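Local atomic coordinates of agmatine N-acetyltransferase (PDB entry 7CIW), a protein that transfers the acetyl group of acetyl-CoA to the amine agmatine, as a GNAT-fold N-acetyltransferase of the arylalkylamine N-acetyltransferase subfamily. Residues Phe52-Val64 against Ile71-His83. The protein carries 1 engineered substitution. Numbering follows the deposited sequence.
Sequences FLLSNVPFGTCFV and IVAAVVAGPKDSH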
loop_
_atom_site.group_PDB
_atom_site.type_symbol
_atom_site.label_atom_id
_atom_site.label_comp_id
_atom_site.label_asym_id
_atom_site.label_seq_id
_atom_site.Cartn_x
_atom_site.Cartn_y
_atom_site.Cartn_z
ATOM N N PHE A 52 -4.522 4.898 9.983
ATOM C CA PHE A 52 -3.310 5.271 9.265
ATOM C C PHE A 52 -3.574 5.399 7.772
ATOM O O PHE A 52 -3.120 6.355 7.131
ATOM C CB PHE A 52 -2.191 4.268 9.490
ATOM C CG PHE A 52 -1.058 4.466 8.529
ATOM C CD1 PHE A 52 -0.318 5.641 8.566
ATOM C CD2 PHE A 52 -0.796 3.547 7.532
ATOM C CE1 PHE A 52 0.708 5.868 7.668
ATOM C CE2 PHE A 52 0.235 3.773 6.622
ATOM C CZ PHE A 52 0.982 4.942 6.698
ATOM N N LEU A 53 -4.277 4.426 7.188
ATOM C CA LEU A 53 -4.601 4.546 5.770
ATOM C C LEU A 53 -5.331 5.851 5.502
ATOM O O LEU A 53 -4.972 6.604 4.588
ATOM C CB LEU A 53 -5.434 3.345 5.306
ATOM C CG LEU A 53 -4.647 2.045 5.126
ATOM C CD1 LEU A 53 -5.459 1.032 4.330
ATOM C CD2 LEU A 53 -3.304 2.314 4.449
ATOM N N LEU A 54 -6.336 6.163 6.327
ATOM C CA LEU A 54 -7.121 7.362 6.087
ATOM C C LEU A 54 -6.327 8.631 6.363
ATOM O O LEU A 54 -6.678 9.691 5.833
ATOM C CB LEU A 54 -8.394 7.321 6.933
ATOM C CG LEU A 54 -9.383 6.228 6.519
ATOM C CD1 LEU A 54 -10.642 6.307 7.402
ATOM C CD2 LEU A 54 -9.742 6.314 5.019
ATOM N N SER A 55 -5.257 8.547 7.157
ATOM C CA SER A 55 -4.423 9.718 7.403
ATOM C C SER A 55 -3.722 10.209 6.142
ATOM O O SER A 55 -3.150 11.303 6.153
ATOM C CB SER A 55 -3.389 9.415 8.490
ATOM O OG SER A 55 -2.322 8.617 8.007
ATOM N N ASN A 56 -3.751 9.436 5.059
ATOM C CA ASN A 56 -3.151 9.869 3.811
ATOM C C ASN A 56 -4.101 10.661 2.935
ATOM O O ASN A 56 -3.645 11.301 1.982
ATOM C CB ASN A 56 -2.632 8.652 3.033
ATOM C CG ASN A 56 -1.528 7.964 3.750
ATOM O OD1 ASN A 56 -0.394 8.448 3.779
ATOM N ND2 ASN A 56 -1.843 6.832 4.368
ATOM N N VAL A 57 -5.403 10.632 3.234
ATOM C CA VAL A 57 -6.369 11.348 2.398
ATOM C C VAL A 57 -6.068 12.837 2.306
ATOM O O VAL A 57 -6.174 13.396 1.204
ATOM C CB VAL A 57 -7.799 11.040 2.865
ATOM C CG1 VAL A 57 -8.810 11.916 2.121
ATOM C CG2 VAL A 57 -8.097 9.554 2.643
ATOM N N PRO A 58 -5.655 13.538 3.373
ATOM C CA PRO A 58 -5.426 14.990 3.230
ATOM C C PRO A 58 -4.307 15.351 2.269
ATOM O O PRO A 58 -4.233 16.507 1.839
ATOM C CB PRO A 58 -5.091 15.437 4.660
ATOM C CG PRO A 58 -5.772 14.422 5.524
ATOM C CD PRO A 58 -5.557 13.126 4.788
ATOM N N PHE A 59 -3.425 14.408 1.934
ATOM C CA PHE A 59 -2.345 14.677 0.996
ATOM C C PHE A 59 -2.816 14.771 -0.444
ATOM O O PHE A 59 -2.021 15.158 -1.301
ATOM C CB PHE A 59 -1.274 13.591 1.085
ATOM C CG PHE A 59 -0.607 13.498 2.416
ATOM C CD1 PHE A 59 -0.067 14.623 3.018
ATOM C CD2 PHE A 59 -0.528 12.281 3.075
ATOM C CE1 PHE A 59 0.554 14.536 4.245
ATOM C CE2 PHE A 59 0.084 12.188 4.313
ATOM C CZ PHE A 59 0.629 13.320 4.896
ATOM N N GLY A 60 -4.064 14.413 -0.740
ATOM C CA GLY A 60 -4.496 14.419 -2.126
ATOM C C GLY A 60 -3.869 13.329 -2.956
ATOM O O GLY A 60 -3.808 13.439 -4.181
ATOM N N THR A 61 -3.393 12.274 -2.307
ATOM C CA THR A 61 -2.646 11.212 -2.967
ATOM C C THR A 61 -3.399 9.889 -2.904
ATOM O O THR A 61 -2.800 8.824 -3.097
ATOM C CB THR A 61 -1.267 11.076 -2.326
ATOM O OG1 THR A 61 -1.414 11.106 -0.902
ATOM C CG2 THR A 61 -0.382 12.231 -2.757
ATOM N N CYS A 62 -4.696 9.940 -2.635
ATOM C CA CYS A 62 -5.546 8.763 -2.542
ATOM C C CYS A 62 -6.604 8.861 -3.631
ATOM O O CYS A 62 -7.220 9.921 -3.794
ATOM C CB CYS A 62 -6.198 8.694 -1.167
ATOM S SG CYS A 62 -5.008 8.401 0.144
ATOM N N PHE A 63 -6.784 7.784 -4.403
ATOM C CA PHE A 63 -7.668 7.812 -5.562
ATOM C C PHE A 63 -8.569 6.588 -5.582
ATOM O O PHE A 63 -8.200 5.520 -5.096
ATOM C CB PHE A 63 -6.867 7.890 -6.874
ATOM C CG PHE A 63 -5.982 9.096 -6.953
ATOM C CD1 PHE A 63 -6.454 10.282 -7.481
ATOM C CD2 PHE A 63 -4.684 9.044 -6.482
ATOM C CE1 PHE A 63 -5.639 11.405 -7.545
ATOM C CE2 PHE A 63 -3.864 10.155 -6.545
ATOM C CZ PHE A 63 -4.348 11.339 -7.069
ATOM N N VAL A 64 -9.766 6.759 -6.150
ATOM C CA VAL A 64 -10.699 5.655 -6.325
ATOM C C VAL A 64 -11.186 5.605 -7.763
ATOM O O VAL A 64 -11.257 6.623 -8.458
ATOM C CB VAL A 64 -11.900 5.753 -5.362
ATOM C CG1 VAL A 64 -11.440 5.526 -3.927
ATOM C CG2 VAL A 64 -12.619 7.096 -5.505
ATOM N N ILE A 71 -17.441 2.632 -5.422
ATOM C CA ILE A 71 -15.996 2.443 -5.537
ATOM C C ILE A 71 -15.715 0.992 -5.902
ATOM O O ILE A 71 -16.182 0.068 -5.227
ATOM C CB ILE A 71 -15.283 2.836 -4.233
ATOM C CG1 ILE A 71 -15.474 4.325 -3.955
ATOM C CG2 ILE A 71 -13.793 2.463 -4.307
ATOM C CD1 ILE A 71 -15.107 4.726 -2.530
ATOM N N VAL A 72 -14.958 0.792 -6.981
ATOM C CA VAL A 72 -14.574 -0.541 -7.427
ATOM C C VAL A 72 -13.072 -0.765 -7.360
ATOM O O VAL A 72 -12.616 -1.896 -7.588
ATOM C CB VAL A 72 -15.102 -0.832 -8.853
ATOM C CG1 VAL A 72 -16.621 -0.902 -8.829
ATOM C CG2 VAL A 72 -14.649 0.237 -9.840
ATOM N N ALA A 73 -12.292 0.261 -7.040
ATOM C CA ALA A 73 -10.855 0.111 -6.864
ATOM C C ALA A 73 -10.352 1.329 -6.101
ATOM O O ALA A 73 -10.967 2.395 -6.143
ATOM C CB ALA A 73 -10.129 -0.033 -8.209
ATOM N N ALA A 74 -9.232 1.169 -5.407
ATOM C CA ALA A 74 -8.709 2.278 -4.624
ATOM C C ALA A 74 -7.206 2.146 -4.455
ATOM O O ALA A 74 -6.670 1.038 -4.396
ATOM C CB ALA A 74 -9.363 2.350 -3.235
ATOM N N VAL A 75 -6.537 3.294 -4.342
ATOM C CA VAL A 75 -5.118 3.343 -4.006
ATOM C C VAL A 75 -4.907 4.407 -2.937
ATOM O O VAL A 75 -5.526 5.476 -2.969
ATOM C CB VAL A 75 -4.254 3.595 -5.268
ATOM C CG1 VAL A 75 -4.562 4.971 -5.903
ATOM C CG2 VAL A 75 -2.749 3.409 -4.969
ATOM N N VAL A 76 -4.087 4.083 -1.946
ATOM C CA VAL A 76 -3.765 4.993 -0.856
ATOM C C VAL A 76 -2.262 5.189 -0.884
ATOM O O VAL A 76 -1.510 4.208 -0.848
ATOM C CB VAL A 76 -4.227 4.440 0.502
ATOM C CG1 VAL A 76 -3.705 5.310 1.641
ATOM C CG2 VAL A 76 -5.741 4.338 0.551
ATOM N N ALA A 77 -1.821 6.438 -0.972
ATOM C CA ALA A 77 -0.395 6.732 -1.031
ATOM C C ALA A 77 -0.108 7.942 -0.156
ATOM O O ALA A 77 -0.994 8.750 0.130
ATOM C CB ALA A 77 0.069 6.982 -2.471
ATOM N N GLY A 78 1.139 8.053 0.291
ATOM C CA GLY A 78 1.557 9.212 1.044
ATOM C C GLY A 78 3.057 9.410 1.029
ATOM O O GLY A 78 3.820 8.517 0.655
ATOM N N PRO A 79 3.505 10.586 1.460
ATOM C CA PRO A 79 4.929 10.922 1.390
ATOM C C PRO A 79 5.752 10.283 2.493
ATOM O O PRO A 79 5.259 9.979 3.584
ATOM C CB PRO A 79 4.923 12.447 1.552
ATOM C CG PRO A 79 3.781 12.659 2.519
ATOM C CD PRO A 79 2.720 11.660 2.101
ATOM N N LYS A 80 7.042 10.105 2.200
ATOM C CA LYS A 80 8.000 9.743 3.236
ATOM C C LYS A 80 9.348 10.366 2.905
ATOM O O LYS A 80 9.639 10.699 1.753
ATOM C CB LYS A 80 8.119 8.218 3.399
ATOM C CG LYS A 80 8.756 7.491 2.239
ATOM C CD LYS A 80 8.706 5.968 2.481
ATOM C CE LYS A 80 9.477 5.218 1.404
ATOM N NZ LYS A 80 9.364 3.735 1.589
ATOM N N ASP A 81 10.161 10.541 3.947
ATOM C CA ASP A 81 11.498 11.094 3.785
ATOM C C ASP A 81 12.525 10.179 4.443
ATOM O O ASP A 81 12.206 9.044 4.826
ATOM C CB ASP A 81 11.559 12.521 4.357
ATOM C CG ASP A 81 11.331 12.570 5.873
ATOM O OD1 ASP A 81 11.248 11.503 6.515
ATOM O OD2 ASP A 81 11.238 13.694 6.423
ATOM N N SER A 82 13.759 10.664 4.590
ATOM C CA SER A 82 14.832 9.821 5.113
ATOM C C SER A 82 14.667 9.488 6.591
ATOM O O SER A 82 15.410 8.640 7.100
ATOM C CB SER A 82 16.180 10.494 4.886
ATOM O OG SER A 82 16.268 11.688 5.634
ATOM N N HIS A 83 13.732 10.131 7.285
ATOM C CA HIS A 83 13.423 9.805 8.669
ATOM C C HIS A 83 12.430 8.656 8.794
ATOM O O HIS A 83 12.226 8.149 9.899
ATOM C CB HIS A 83 12.878 11.055 9.383
ATOM C CG HIS A 83 12.776 10.913 10.868
ATOM N ND1 HIS A 83 11.568 10.857 11.528
ATOM C CD2 HIS A 83 13.733 10.820 11.823
ATOM C CE1 HIS A 83 11.785 10.729 12.824
ATOM N NE2 HIS A 83 13.089 10.704 13.031
#
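Phe63 and Val75 pair as antiparallel neighbours through two backbone bonds, Phe63 N to Val75 O at 3.0 Å and Val75 N to Phe63 O at 2.9 Å. Their side chains lie side by side, CG1 of the branched valine meeting the phenylalanine at CB and near the plane of its ring. Val64, Ala74 and Ile71 share the other face of the sheet, where the small alanine leaves room for Val64 CG1, 3.9 Å from Ala74 CB.

Beyond the regular pairing, Thr61 OG1 donates to Ala77 O at 2.6 Å, arriving from above the carbonyl plane. A chi1 of 45° sets the hydroxyl between the backbone N and the carbonyl carbon, which brings it to Ala77 O; this bond adds to the weak one from Ala77 N to Thr61 O. Further along, Pro79 CD lies over one face of the Phe59 ring, 3.6 Å from its centroid, a CH-pi contact that suits proline, whose CD methylene, next to the ring nitrogen, offers slightly polarised hydrogens to the ring face.

Val76 CG1 fits between Cys62 SG, Leu53 and the amide of Asn56, whose ND2 is 3.6 Å away. That amide is steadied by its bond from ND2 to Leu53 O, which also accepts from Asn56 N on the same face; Asn56 OD1 rests against Gly78 CA, where a side chain would collide with it. Replacing Asn56 by alanine removes the ND2 donor, which is likely to leave Leu53 O with the backbone N alone of the two and a gap beside Val76 CG1.

The contact thus joins the end of helix 47-54, whose Leu53 approaches the bound acetylagmatine, to the hairpin 62-67/70-80 of the GNAT sheet. Helix 142-156 covers the Phe63 and Val75 face, helix 19-30 packs on Ile71 and Ala74, and strand 125-133 adjoins strand 70-80.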